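Local structure of histidine kinase (3LI9) at residues I73-F84 with I148-K159. The protein is a putative membrane-bound sensory histidine kinase, represented here by its extracellular PDC-fold (Cache) sensor domain, and probably phosphorylates protein histidine using ATP. Residues are numbered along the deposited sequence; the frame is centred on the assembly and turned at random.
Sequences IGVYLGYEPDAF and IFMVSYDSPIFK
Tyr76 reaches across to Asp154 in the middle of the contact between two strands of the PDC (Cache) fold, 74-79 and 148-159, both of which pair antiparallel with strand 162-172. The two strands do not pair with each other, and side chains span the gap between them, an example of strands separated by a shared neighbour and joined across it by long side chains. At one end Ile73 and Ile148 reach toward each other tip to tip, their CD1 atoms 3.6 Å apart, while the side chain of Met150, present as selenomethionine, crosses that of Ile73 at about a right angle, CE lying 4.1 Å from CG2 of Ile73.

In the middle, the Tyr76 ring meets the carboxylate crosswise, the two planes 47° apart. Tyr76 OH is modelled as donating to Asp154 OD1, though 2.4 Å is implausibly short and the hydroxyl's place is doubtful, since it also sits too close to Ser152 OG. That serine oxygen has its firmer partner in Asp170. A buffer molecule, probably from crystallisation, lies about 3 Å from the Tyr76 side chain at the nearest atoms, consistent with a pocket here.

Farther along, Ile157 CD1 approaches the Tyr79 ring obliquely, 3.7 Å from CZ, and Phe84 CD1 lies over one face of that ring, toward its rim. Lys159 closes this end: its chain bends at chi3 (81°), carrying NZ to the type II turn of Glu80 to Ala83. One water joins NZ to Tyr79 OH; a second receives a bond from NZ and donates to Phe84 O. A leucine in place of Lys159 would probably leave Ala83 O and both waters without the ammonium that ties the turn to the strand. The direct bond, from Lys159 NZ to Ala83 O, spans 2.8 Å and lies in the carbonyl plane, with a C=O...N angle of 154°.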
loop_
_atom_site.group_PDB
_atom_site.type_symbol
_atom_site.label_atom_id
_atom_site.label_comp_id
_atom_site.label_asym_id
_atom_site.label_seq_id
_atom_site.Cartn_x
_atom_site.Cartn_y
_atom_site.Cartn_z
ATOM N N ILE A 73 -8.803 -1.121 -7.222
ATOM C CA ILE A 73 -9.768 -0.120 -7.572
ATOM C C ILE A 73 -9.288 0.798 -8.735
ATOM O O ILE A 73 -10.061 1.559 -9.275
ATOM C CB ILE A 73 -10.150 0.729 -6.314
ATOM C CG1 ILE A 73 -11.458 1.474 -6.538
ATOM C CG2 ILE A 73 -8.989 1.719 -5.926
ATOM C CD1 ILE A 73 -12.110 1.950 -5.162
ATOM N N GLY A 74 -8.016 0.700 -9.079
ATOM C CA GLY A 74 -7.494 1.474 -10.160
ATOM C C GLY A 74 -6.308 0.739 -10.770
ATOM O O GLY A 74 -5.552 0.045 -10.092
ATOM N N VAL A 75 -6.136 0.935 -12.063
ATOM C CA VAL A 75 -4.935 0.458 -12.762
ATOM C C VAL A 75 -4.592 1.585 -13.748
ATOM O O VAL A 75 -5.464 2.195 -14.384
ATOM C CB VAL A 75 -5.202 -0.839 -13.600
ATOM C CG1 VAL A 75 -3.890 -1.350 -14.362
ATOM C CG2 VAL A 75 -5.722 -1.958 -12.704
ATOM N N TYR A 76 -3.284 1.875 -13.827
ATOM C CA TYR A 76 -2.920 3.063 -14.592
ATOM C C TYR A 76 -1.549 2.973 -15.226
ATOM O O TYR A 76 -0.682 2.199 -14.796
ATOM C CB TYR A 76 -3.072 4.319 -13.750
ATOM C CG TYR A 76 -2.340 4.282 -12.407
ATOM C CD1 TYR A 76 -1.028 4.677 -12.326
ATOM C CD2 TYR A 76 -2.960 3.721 -11.264
ATOM C CE1 TYR A 76 -0.313 4.635 -11.091
ATOM C CE2 TYR A 76 -2.282 3.660 -10.067
ATOM C CZ TYR A 76 -0.979 4.118 -9.985
ATOM O OH TYR A 76 -0.369 4.050 -8.761
ATOM N N LEU A 77 -1.328 3.868 -16.221
ATOM C CA LEU A 77 -0.016 4.017 -16.821
ATOM C C LEU A 77 0.216 5.554 -16.843
ATOM O O LEU A 77 -0.764 6.349 -16.987
ATOM C CB LEU A 77 -0.088 3.554 -18.290
ATOM C CG LEU A 77 -0.344 2.042 -18.423
ATOM C CD1 LEU A 77 -0.651 1.739 -19.922
ATOM C CD2 LEU A 77 0.865 1.235 -17.960
ATOM N N GLY A 78 1.466 5.982 -16.634
ATOM C CA GLY A 78 1.730 7.427 -16.767
ATOM C C GLY A 78 3.101 7.524 -17.468
ATOM O O GLY A 78 4.040 6.930 -17.029
ATOM N N TYR A 79 3.169 8.238 -18.599
ATOM C CA TYR A 79 4.412 8.342 -19.384
ATOM C C TYR A 79 4.996 9.773 -19.391
ATOM O O TYR A 79 4.290 10.759 -19.222
ATOM C CB TYR A 79 4.131 7.968 -20.799
ATOM C CG TYR A 79 4.017 6.460 -21.001
ATOM C CD1 TYR A 79 2.843 5.774 -20.676
ATOM C CD2 TYR A 79 5.112 5.725 -21.529
ATOM C CE1 TYR A 79 2.774 4.366 -20.894
ATOM C CE2 TYR A 79 5.024 4.325 -21.739
ATOM C CZ TYR A 79 3.859 3.692 -21.398
ATOM O OH TYR A 79 3.747 2.314 -21.691
ATOM N N GLU A 80 6.312 9.807 -19.513
ATOM C CA GLU A 80 7.031 11.056 -19.811
ATOM C C GLU A 80 6.563 11.606 -21.136
ATOM O O GLU A 80 5.989 10.967 -21.995
ATOM C CB GLU A 80 8.542 10.728 -19.901
ATOM C CG GLU A 80 9.184 10.282 -18.637
ATOM C CD GLU A 80 9.345 11.438 -17.644
ATOM O OE1 GLU A 80 10.309 12.212 -17.789
ATOM O OE2 GLU A 80 8.534 11.559 -16.721
ATOM N N PRO A 81 6.818 12.899 -21.364
ATOM C CA PRO A 81 6.426 13.528 -22.624
ATOM C C PRO A 81 6.942 12.778 -23.839
ATOM O O PRO A 81 8.140 12.497 -23.925
ATOM C CB PRO A 81 7.088 14.933 -22.493
ATOM C CG PRO A 81 7.022 15.201 -21.059
ATOM C CD PRO A 81 7.397 13.839 -20.410
ATOM N N ASP A 82 6.023 12.417 -24.727
ATOM C CA ASP A 82 6.235 11.726 -25.970
ATOM C C ASP A 82 6.839 10.312 -25.857
ATOM O O ASP A 82 7.175 9.717 -26.871
ATOM C CB ASP A 82 7.096 12.594 -26.895
ATOM C CG ASP A 82 6.267 13.640 -27.609
ATOM O OD1 ASP A 82 5.060 13.442 -27.838
ATOM O OD2 ASP A 82 6.817 14.689 -27.924
ATOM N N ALA A 83 6.845 9.767 -24.640
ATOM C CA ALA A 83 7.565 8.465 -24.348
ATOM C C ALA A 83 6.773 7.211 -24.714
ATOM O O ALA A 83 7.353 6.114 -24.860
ATOM C CB ALA A 83 8.180 8.394 -22.932
ATOM N N PHE A 84 5.446 7.319 -24.876
ATOM C CA PHE A 84 4.657 6.173 -25.258
ATOM C C PHE A 84 4.719 5.955 -26.764
ATOM O O PHE A 84 4.886 4.815 -27.223
ATOM C CB PHE A 84 3.159 6.361 -24.875
ATOM C CG PHE A 84 2.296 5.183 -25.283
ATOM C CD1 PHE A 84 2.410 3.962 -24.544
ATOM C CD2 PHE A 84 1.378 5.278 -26.299
ATOM C CE1 PHE A 84 1.660 2.859 -24.928
ATOM C CE2 PHE A 84 0.558 4.206 -26.692
ATOM C CZ PHE A 84 0.694 2.994 -25.969
ATOM N N ILE A 148 -11.879 6.918 -0.133
ATOM C CA ILE A 148 -11.460 5.527 -0.041
ATOM C C ILE A 148 -9.988 5.403 0.466
ATOM O O ILE A 148 -9.157 6.029 -0.087
ATOM C CB ILE A 148 -11.596 4.869 -1.386
ATOM C CG1 ILE A 148 -13.118 4.926 -1.748
ATOM C CG2 ILE A 148 -11.131 3.363 -1.312
ATOM C CD1 ILE A 148 -13.386 4.627 -3.122
ATOM N N PHE A 149 -9.804 4.590 1.508
ATOM C CA PHE A 149 -8.484 4.305 2.111
ATOM C C PHE A 149 -7.782 3.286 1.215
ATOM O O PHE A 149 -8.359 2.233 0.926
ATOM C CB PHE A 149 -8.726 3.704 3.500
ATOM C CG PHE A 149 -7.436 3.732 4.366
ATOM C CD1 PHE A 149 -6.603 4.831 4.375
ATOM C CD2 PHE A 149 -7.096 2.598 5.058
ATOM C CE1 PHE A 149 -5.419 4.822 5.184
ATOM C CE2 PHE A 149 -5.965 2.562 5.837
ATOM C CZ PHE A 149 -5.121 3.621 5.853
HETATM N N MSE A 150 -6.596 3.630 0.744
HETATM C CA MSE A 150 -5.867 2.787 -0.194
HETATM C C MSE A 150 -4.358 2.990 -0.129
HETATM O O MSE A 150 -3.822 3.838 0.595
HETATM C CB MSE A 150 -6.340 3.082 -1.617
HETATM C CG MSE A 150 -6.084 4.505 -2.039
HETATM SE SE MSE A 150 -6.880 4.817 -3.876
HETATM C CE MSE A 150 -8.718 4.918 -3.357
ATOM N N VAL A 151 -3.695 2.091 -0.852
ATOM C CA VAL A 151 -2.271 2.283 -1.125
ATOM C C VAL A 151 -2.035 2.069 -2.618
ATOM O O VAL A 151 -2.820 1.391 -3.267
ATOM C CB VAL A 151 -1.465 1.269 -0.269
ATOM C CG1 VAL A 151 -1.651 -0.202 -0.688
ATOM C CG2 VAL A 151 -0.043 1.714 -0.096
ATOM N N SER A 152 -0.937 2.628 -3.128
ATOM C CA SER A 152 -0.608 2.445 -4.539
ATOM C C SER A 152 0.700 1.716 -4.712
ATOM O O SER A 152 1.655 2.040 -4.006
ATOM C CB SER A 152 -0.456 3.871 -5.175
ATOM O OG SER A 152 -0.444 3.707 -6.566
ATOM N N TYR A 153 0.741 0.806 -5.669
ATOM C CA TYR A 153 1.983 0.106 -6.032
ATOM C C TYR A 153 2.392 0.647 -7.400
ATOM O O TYR A 153 1.574 0.654 -8.319
ATOM C CB TYR A 153 1.727 -1.397 -6.213
ATOM C CG TYR A 153 1.319 -2.172 -4.956
ATOM C CD1 TYR A 153 2.255 -2.977 -4.292
ATOM C CD2 TYR A 153 0.023 -2.059 -4.421
ATOM C CE1 TYR A 153 1.893 -3.686 -3.163
ATOM C CE2 TYR A 153 -0.340 -2.748 -3.242
ATOM C CZ TYR A 153 0.634 -3.566 -2.649
ATOM O OH TYR A 153 0.287 -4.256 -1.501
ATOM N N ASP A 154 3.663 1.017 -7.578
ATOM C CA ASP A 154 4.056 1.617 -8.857
ATOM C C ASP A 154 5.378 1.028 -9.300
ATOM O O ASP A 154 6.283 0.887 -8.507
ATOM C CB ASP A 154 4.205 3.130 -8.732
ATOM C CG ASP A 154 2.926 3.770 -8.255
ATOM O OD1 ASP A 154 2.051 3.976 -9.127
ATOM O OD2 ASP A 154 2.719 3.972 -7.009
ATOM N N SER A 155 5.474 0.732 -10.585
ATOM C CA SER A 155 6.751 0.178 -11.135
ATOM C C SER A 155 7.184 0.969 -12.340
ATOM O O SER A 155 6.373 1.369 -13.169
ATOM C CB SER A 155 6.550 -1.264 -11.655
ATOM O OG SER A 155 6.303 -2.164 -10.616
ATOM N N PRO A 156 8.494 1.275 -12.411
ATOM C CA PRO A 156 8.983 2.025 -13.528
ATOM C C PRO A 156 9.007 1.209 -14.832
ATOM O O PRO A 156 9.323 0.020 -14.810
ATOM C CB PRO A 156 10.434 2.427 -13.068
ATOM C CG PRO A 156 10.844 1.269 -12.159
ATOM C CD PRO A 156 9.544 0.948 -11.402
ATOM N N ILE A 157 8.756 1.905 -15.949
ATOM C CA ILE A 157 8.774 1.354 -17.334
ATOM C C ILE A 157 10.066 1.874 -17.938
ATOM O O ILE A 157 10.250 3.105 -18.038
ATOM C CB ILE A 157 7.667 1.920 -18.147
ATOM C CG1 ILE A 157 6.293 1.464 -17.516
ATOM C CG2 ILE A 157 7.753 1.409 -19.571
ATOM C CD1 ILE A 157 5.009 2.190 -18.259
ATOM N N PHE A 158 10.968 0.965 -18.250
ATOM C CA PHE A 158 12.303 1.394 -18.818
ATOM C C PHE A 158 12.324 0.966 -20.245
ATOM O O PHE A 158 12.174 -0.256 -20.542
ATOM C CB PHE A 158 13.448 0.737 -18.063
ATOM C CG PHE A 158 13.690 1.324 -16.744
ATOM C CD1 PHE A 158 14.438 2.509 -16.664
ATOM C CD2 PHE A 158 13.271 0.707 -15.569
ATOM C CE1 PHE A 158 14.738 3.128 -15.383
ATOM C CE2 PHE A 158 13.585 1.321 -14.290
ATOM C CZ PHE A 158 14.262 2.559 -14.241
ATOM N N LYS A 159 12.520 1.928 -21.145
ATOM C CA LYS A 159 12.575 1.682 -22.612
ATOM C C LYS A 159 13.913 2.266 -23.083
ATOM O O LYS A 159 14.259 3.406 -22.703
ATOM C CB LYS A 159 11.438 2.438 -23.318
ATOM C CG LYS A 159 10.077 1.859 -23.035
ATOM C CD LYS A 159 8.930 2.807 -23.492
ATOM C CE LYS A 159 8.698 2.657 -24.936
ATOM N NZ LYS A 159 7.425 3.365 -25.310
HETATM O O HOH W 1 5.232 1.633 -23.620
HETATM O O HOH W 2 4.868 2.230 -26.235
#